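Local coordinates for putative type VI secretion protein (Escherichia coli, PDB 4PS2) that probably forms, as the C-terminal helical part of TssB, a piece of the contractile sheath that the type VI secretion system assembles with TssC, at residues A[2-7]-A[31-36]. Residues are numbered along the deposited sequence; the frame is centred on the assembly and turned at random.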
loop_
_atom_site.group_PDB
_atom_site.type_symbol
_atom_site.label_atom_id
_atom_site.label_comp_id
_atom_site.label_asym_id
_atom_site.label_seq_id
_atom_site.Cartn_x
_atom_site.Cartn_y
_atom_site.Cartn_z
ATOM N N GLU A 2 -0.433 11.992 -5.521
ATOM C CA GLU A 2 -1.485 11.134 -5.993
ATOM C C GLU A 2 -0.980 10.078 -6.986
ATOM O O GLU A 2 -1.744 9.295 -7.465
ATOM C CB GLU A 2 -2.587 11.984 -6.629
ATOM C CG GLU A 2 -4.007 11.512 -6.389
ATOM C CD GLU A 2 -5.043 12.015 -7.402
ATOM O OE1 GLU A 2 -5.219 13.244 -7.574
ATOM O OE2 GLU A 2 -5.716 11.155 -7.993
ATOM N N SER A 3 0.312 10.057 -7.249
ATOM C CA SER A 3 0.890 9.130 -8.221
ATOM C C SER A 3 2.086 8.262 -7.773
ATOM O O SER A 3 2.761 8.569 -6.830
ATOM C CB SER A 3 1.262 9.892 -9.479
ATOM O OG SER A 3 2.514 10.509 -9.312
ATOM N N ILE A 4 2.318 7.171 -8.483
ATOM C CA ILE A 4 3.379 6.214 -8.161
ATOM C C ILE A 4 3.900 5.625 -9.488
ATOM O O ILE A 4 3.185 5.656 -10.487
ATOM C CB ILE A 4 2.933 5.136 -7.120
ATOM C CG1 ILE A 4 4.151 4.465 -6.440
ATOM C CG2 ILE A 4 1.948 4.083 -7.718
ATOM C CD1 ILE A 4 3.862 3.820 -5.032
ATOM N N SER A 5 5.130 5.104 -9.499
ATOM C CA SER A 5 5.730 4.596 -10.731
ATOM C C SER A 5 6.362 3.247 -10.588
ATOM O O SER A 5 7.050 2.993 -9.597
ATOM C CB SER A 5 6.790 5.569 -11.236
ATOM O OG SER A 5 6.201 6.748 -11.750
ATOM N N LEU A 6 6.157 2.389 -11.604
ATOM C CA LEU A 6 6.814 1.098 -11.709
ATOM C C LEU A 6 7.896 1.327 -12.745
ATOM O O LEU A 6 7.584 1.647 -13.897
ATOM C CB LEU A 6 5.837 -0.008 -12.174
ATOM C CG LEU A 6 6.396 -1.424 -12.470
ATOM C CD1 LEU A 6 7.330 -1.944 -11.356
ATOM C CD2 LEU A 6 5.272 -2.409 -12.700
ATOM N N THR A 7 9.159 1.236 -12.329
ATOM C CA THR A 7 10.288 1.438 -13.219
ATOM C C THR A 7 10.829 0.073 -13.627
ATOM O O THR A 7 11.043 -0.782 -12.774
ATOM C CB THR A 7 11.325 2.378 -12.567
ATOM O OG1 THR A 7 10.686 3.629 -12.305
ATOM C CG2 THR A 7 12.566 2.621 -13.458
ATOM N N ALA A 31 -2.314 3.231 -2.231
ATOM C CA ALA A 31 -3.520 3.287 -1.380
ATOM C C ALA A 31 -3.163 3.592 0.094
ATOM O O ALA A 31 -3.886 4.324 0.783
ATOM C CB ALA A 31 -4.296 1.986 -1.481
ATOM N N MET A 32 -2.026 3.047 0.561
ATOM C CA MET A 32 -1.558 3.253 1.915
ATOM C C MET A 32 -1.112 4.712 2.104
ATOM O O MET A 32 -1.426 5.322 3.129
ATOM C CB MET A 32 -0.398 2.276 2.206
ATOM C CG MET A 32 -0.011 2.220 3.631
ATOM S SD MET A 32 -1.280 1.477 4.692
ATOM C CE MET A 32 -0.710 2.129 6.250
ATOM N N ARG A 33 -0.383 5.267 1.100
ATOM C CA ARG A 33 0.094 6.645 1.141
ATOM C C ARG A 33 -1.096 7.602 1.238
ATOM O O ARG A 33 -1.058 8.514 2.049
ATOM C CB ARG A 33 0.930 6.953 -0.099
ATOM C CG ARG A 33 1.429 8.394 -0.135
ATOM C CD ARG A 33 1.702 8.798 -1.538
ATOM N NE ARG A 33 2.839 8.059 -2.076
ATOM C CZ ARG A 33 3.224 8.128 -3.339
ATOM N NH1 ARG A 33 2.570 8.903 -4.194
ATOM N NH2 ARG A 33 4.278 7.447 -3.755
ATOM N N SER A 34 -2.151 7.374 0.439
ATOM C CA SER A 34 -3.370 8.199 0.440
ATOM C C SER A 34 -4.113 8.113 1.767
ATOM O O SER A 34 -4.582 9.128 2.291
ATOM C CB SER A 34 -4.292 7.799 -0.713
ATOM O OG SER A 34 -3.629 7.916 -1.962
ATOM N N LEU A 35 -4.226 6.900 2.311
ATOM C CA LEU A 35 -4.901 6.656 3.565
ATOM C C LEU A 35 -4.167 7.341 4.729
ATOM O O LEU A 35 -4.824 7.968 5.563
ATOM C CB LEU A 35 -5.061 5.149 3.809
ATOM C CG LEU A 35 -5.819 4.800 5.065
ATOM C CD1 LEU A 35 -7.301 5.214 4.971
ATOM C CD2 LEU A 35 -5.607 3.371 5.450
ATOM N N LEU A 36 -2.821 7.234 4.781
ATOM C CA LEU A 36 -2.030 7.898 5.832
ATOM C C LEU A 36 -2.135 9.421 5.711
ATOM O O LEU A 36 -2.185 10.105 6.726
ATOM C CB LEU A 36 -0.559 7.480 5.775
ATOM C CG LEU A 36 -0.219 6.070 6.274
ATOM C CD1 LEU A 36 1.184 5.664 5.790
ATOM C CD2 LEU A 36 -0.277 5.999 7.806
HETATM O O HOH W 1 5.754 8.311 -5.938
#
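Ser3 meets Arg33 where the extended N-terminal segment that precedes helix 16-40 in a small helical bundle runs beside that helix, a worked example of how one long side chain can tie irregular backbone to a helix. Arg33 NH1 donates to Ser3 O over 2.7 Å, with an N-H...O angle of 154°. The donor sits above the carbonyl plane, yet the oxygen lies near the edge of the guanidinium, tilted slightly from its plane. The same NH1 also donates to the carbonyl oxygen of Glu1, so the arginine holds two backbone oxygens at the very start of the chain. A water closes a small ring on the other terminal nitrogen: it accepts from Arg33 NH2 at 2.8 Å and gives a hydrogen to Ser3 O at 3.1 Å, which leaves that oxygen with two donors. One residue on, the CB of Ile4 points toward the helix; CD1 comes within 3.9 Å of Arg33 NH2, obliquely to the guanidinium, and the Ile4 side chain also touches Leu30. Farther along, Leu6 rests on Ile23 and Leu26, with Gln22 beside them, so the segment is laid along helix 16-40 in this C-terminal part of TssB. A leucine in place of Arg33 removes the charged donor of the Ser3 and Glu1 oxygens, and the first three residues would probably be freer to move. The reach depends on the arginine chain: CG stands anti to the backbone N (chi1 178°), and a bend at chi3 of -68° brings NH1 to Ser3 O.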